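Local atomic coordinates of DUF5012 domain-containing protein (Bacteroides thetaiotaomicron, PDB entry 5FQ8), a protein that is an uncharacterised, probably surface-exposed lipoprotein with an Ig-like domain, which associates with another protein in its assembly and whose function is not established. Residues W175-N184 against K195-Q203. Numbering follows the deposited sequence.
Sequences WGDSMDQMTN and KWTVAYAGQ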
loop_
_atom_site.group_PDB
_atom_site.type_symbol
_atom_site.label_atom_id
_atom_site.label_comp_id
_atom_site.label_asym_id
_atom_site.label_seq_id
_atom_site.Cartn_x
_atom_site.Cartn_y
_atom_site.Cartn_z
ATOM N N TRP G 175 12.316 -17.546 57.556
ATOM C CA TRP G 175 12.113 -16.200 58.054
ATOM C C TRP G 175 12.686 -15.975 59.439
ATOM O O TRP G 175 12.813 -14.817 59.847
ATOM C CB TRP G 175 10.619 -15.844 58.064
ATOM C CG TRP G 175 10.185 -15.063 56.858
ATOM C CD1 TRP G 175 10.971 -14.301 56.049
ATOM C CD2 TRP G 175 8.860 -14.977 56.323
ATOM N NE1 TRP G 175 10.221 -13.743 55.047
ATOM C CE2 TRP G 175 8.921 -14.143 55.193
ATOM C CE3 TRP G 175 7.630 -15.524 56.691
ATOM C CZ2 TRP G 175 7.799 -13.844 54.428
ATOM C CZ3 TRP G 175 6.517 -15.225 55.929
ATOM C CH2 TRP G 175 6.608 -14.393 54.813
ATOM N N GLY G 176 13.054 -17.027 60.159
ATOM C CA GLY G 176 13.521 -16.900 61.527
ATOM C C GLY G 176 13.304 -18.220 62.238
ATOM O O GLY G 176 14.243 -19.003 62.303
ATOM N N ASP G 177 12.119 -18.496 62.792
ATOM C CA ASP G 177 11.006 -17.571 63.061
ATOM C C ASP G 177 9.944 -18.357 63.808
ATOM O O ASP G 177 9.703 -19.519 63.494
ATOM C CB ASP G 177 10.369 -16.979 61.803
ATOM C CG ASP G 177 9.733 -15.635 62.060
ATOM O OD1 ASP G 177 10.041 -15.029 63.107
ATOM O OD2 ASP G 177 8.938 -15.178 61.218
ATOM N N SER G 178 9.293 -17.725 64.779
ATOM C CA SER G 178 8.212 -18.359 65.518
ATOM C C SER G 178 7.131 -17.323 65.791
ATOM O O SER G 178 7.316 -16.125 65.567
ATOM C CB SER G 178 8.715 -18.977 66.824
ATOM O OG SER G 178 10.002 -19.539 66.661
ATOM N N MET G 179 5.993 -17.795 66.288
ATOM C CA MET G 179 4.866 -16.916 66.542
ATOM C C MET G 179 5.120 -16.033 67.763
ATOM O O MET G 179 6.025 -16.268 68.565
ATOM C CB MET G 179 3.601 -17.722 66.780
ATOM C CG MET G 179 3.737 -18.652 67.953
ATOM S SD MET G 179 2.191 -19.401 68.443
ATOM C CE MET G 179 2.743 -20.246 69.912
ATOM N N ASP G 180 4.275 -15.013 67.905
ATOM C CA ASP G 180 4.328 -14.120 69.061
ATOM C C ASP G 180 3.513 -14.695 70.216
ATOM O O ASP G 180 4.069 -15.076 71.250
ATOM C CB ASP G 180 3.844 -12.721 68.669
ATOM C CG ASP G 180 4.893 -11.937 67.920
ATOM O OD1 ASP G 180 6.085 -12.073 68.253
ATOM O OD2 ASP G 180 4.527 -11.183 67.000
ATOM N N GLN G 181 2.192 -14.768 70.050
ATOM C CA GLN G 181 1.304 -15.253 71.099
ATOM C C GLN G 181 0.256 -16.174 70.497
ATOM O O GLN G 181 0.066 -16.226 69.280
ATOM C CB GLN G 181 0.620 -14.099 71.837
ATOM C CG GLN G 181 1.562 -13.259 72.669
ATOM C CD GLN G 181 0.890 -12.036 73.246
ATOM O OE1 GLN G 181 -0.276 -11.762 72.960
ATOM N NE2 GLN G 181 1.623 -11.291 74.065
ATOM N N MET G 182 -0.437 -16.902 71.373
ATOM C CA MET G 182 -1.525 -17.785 70.972
ATOM C C MET G 182 -2.718 -17.569 71.889
ATOM O O MET G 182 -2.597 -17.686 73.113
ATOM C CB MET G 182 -1.100 -19.251 71.003
ATOM C CG MET G 182 -2.139 -20.186 70.418
ATOM S SD MET G 182 -1.446 -21.402 69.285
ATOM C CE MET G 182 -2.625 -21.331 67.957
ATOM N N THR G 183 -3.871 -17.277 71.289
ATOM C CA THR G 183 -5.069 -16.923 72.035
ATOM C C THR G 183 -6.293 -17.473 71.320
ATOM O O THR G 183 -6.244 -17.803 70.131
ATOM C CB THR G 183 -5.199 -15.404 72.193
ATOM O OG1 THR G 183 -4.716 -14.764 71.006
ATOM C CG2 THR G 183 -4.404 -14.915 73.389
ATOM N N ASN G 184 -7.399 -17.563 72.069
ATOM C CA ASN G 184 -8.703 -17.953 71.528
ATOM C C ASN G 184 -8.663 -19.351 70.918
ATOM O O ASN G 184 -9.115 -19.569 69.796
ATOM C CB ASN G 184 -9.194 -16.937 70.492
ATOM C CG ASN G 184 -10.238 -15.996 71.041
ATOM O OD1 ASN G 184 -9.917 -14.914 71.527
ATOM N ND2 ASN G 184 -11.501 -16.395 70.949
ATOM N N LYS G 195 -10.475 -24.151 66.782
ATOM C CA LYS G 195 -10.288 -22.727 66.558
ATOM C C LYS G 195 -8.940 -22.298 67.108
ATOM O O LYS G 195 -8.479 -22.823 68.125
ATOM C CB LYS G 195 -11.388 -21.903 67.240
ATOM C CG LYS G 195 -11.436 -22.083 68.760
ATOM C CD LYS G 195 -11.816 -20.820 69.530
ATOM C CE LYS G 195 -13.269 -20.434 69.359
ATOM N NZ LYS G 195 -13.455 -19.503 68.219
ATOM N N TRP G 196 -8.312 -21.341 66.434
ATOM C CA TRP G 196 -7.201 -20.637 67.052
ATOM C C TRP G 196 -6.994 -19.323 66.327
ATOM O O TRP G 196 -7.322 -19.188 65.145
ATOM C CB TRP G 196 -5.911 -21.473 67.067
ATOM C CG TRP G 196 -5.300 -21.819 65.726
ATOM C CD1 TRP G 196 -4.621 -20.983 64.894
ATOM C CD2 TRP G 196 -5.272 -23.108 65.107
ATOM N NE1 TRP G 196 -4.199 -21.661 63.786
ATOM C CE2 TRP G 196 -4.590 -22.969 63.889
ATOM C CE3 TRP G 196 -5.778 -24.358 65.454
ATOM C CZ2 TRP G 196 -4.395 -24.039 63.018
ATOM C CZ3 TRP G 196 -5.591 -25.417 64.589
ATOM C CH2 TRP G 196 -4.904 -25.253 63.386
ATOM N N THR G 197 -6.498 -18.346 67.070
ATOM C CA THR G 197 -5.954 -17.123 66.507
ATOM C C THR G 197 -4.506 -17.050 66.948
ATOM O O THR G 197 -4.202 -17.290 68.121
ATOM C CB THR G 197 -6.717 -15.884 66.971
ATOM O OG1 THR G 197 -6.642 -15.790 68.395
ATOM C CG2 THR G 197 -8.167 -15.955 66.543
ATOM N N VAL G 198 -3.619 -16.758 66.007
ATOM C CA VAL G 198 -2.187 -16.742 66.265
ATOM C C VAL G 198 -1.631 -15.415 65.773
ATOM O O VAL G 198 -2.071 -14.892 64.744
ATOM C CB VAL G 198 -1.487 -17.945 65.598
ATOM C CG1 VAL G 198 -1.733 -17.949 64.101
ATOM C CG2 VAL G 198 -0.008 -17.953 65.920
ATOM N N ALA G 199 -0.692 -14.855 66.532
ATOM C CA ALA G 199 -0.096 -13.560 66.237
ATOM C C ALA G 199 1.338 -13.750 65.759
ATOM O O ALA G 199 2.116 -14.475 66.389
ATOM C CB ALA G 199 -0.132 -12.651 67.465
ATOM N N TYR G 200 1.683 -13.091 64.658
ATOM C CA TYR G 200 2.948 -13.295 63.971
ATOM C C TYR G 200 3.723 -11.978 63.880
ATOM O O TYR G 200 3.292 -10.942 64.388
ATOM C CB TYR G 200 2.701 -13.905 62.589
ATOM C CG TYR G 200 3.914 -14.549 61.962
ATOM C CD1 TYR G 200 4.692 -15.448 62.677
ATOM C CD2 TYR G 200 4.278 -14.256 60.658
ATOM C CE1 TYR G 200 5.802 -16.032 62.112
ATOM C CE2 TYR G 200 5.384 -14.834 60.084
ATOM C CZ TYR G 200 6.140 -15.725 60.816
ATOM O OH TYR G 200 7.247 -16.307 60.249
ATOM N N ALA G 201 4.874 -12.052 63.208
ATOM C CA ALA G 201 5.909 -11.028 63.093
ATOM C C ALA G 201 5.515 -9.618 63.522
ATOM O O ALA G 201 5.448 -8.703 62.695
ATOM C CB ALA G 201 6.422 -10.978 61.652
ATOM N N GLY G 202 5.268 -9.430 64.813
ATOM C CA GLY G 202 5.180 -8.094 65.360
ATOM C C GLY G 202 3.859 -7.389 65.146
ATOM O O GLY G 202 3.347 -6.757 66.072
ATOM N N GLN G 203 3.297 -7.471 63.939
ATOM C CA GLN G 203 2.057 -6.758 63.659
ATOM C C GLN G 203 1.133 -7.566 62.753
ATOM O O GLN G 203 0.401 -6.992 61.940
ATOM C CB GLN G 203 2.341 -5.383 63.040
ATOM C CG GLN G 203 3.070 -5.414 61.704
ATOM C CD GLN G 203 4.561 -5.196 61.840
ATOM O OE1 GLN G 203 5.216 -5.794 62.693
ATOM N NE2 GLN G 203 5.106 -4.327 60.999
#
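Thr-183 O is gripped by two donors of Thr-197: the backbone N at 3.1 Å, nearly in line with the carbonyl, and OG1 at 2.7 Å, standing above the carbonyl plane. This pair lies in the antiparallel β-hairpin of strands 181-188 and 193-200 in the C-terminal domain. Threonine suits the place because its short side chain, with OG1 between backbone N and carbonyl carbon (chi1 60°), carries a hydroxyl to the partner strand. Thr-183 N donates in return to Thr-197 O at 3.2 Å.

The neighbouring non-hydrogen-bonded pair, Met-182 and Val-198, turns apolar side chains to the face opposite the one that carries the Thr-183 and Thr-197 side chains. Bends at chi2 and chi3 bring Met-182 CE within 3.4 Å of Trp-196 CB, a reach that flexible methionine allows. Met-179, extended beyond CG, crosses Val-198 at about a right angle, SD against CG2 at 3.6 Å. On this side, Pro-167 touches both methionines, and the rings of Phe-136 and Trp-196 meet edge-to-face while the Phe-136 carbonyl accepts from the indole NE1.

Toward the loop, Asp-180 N donates to Ala-199 O (2.7 Å). Gly-202 has positive phi, which glycine accommodates readily, in the short loop between strands 193-200 and 204-211; its N donates to the syn lone pair of Asp-180 OD2 at 2.9 Å.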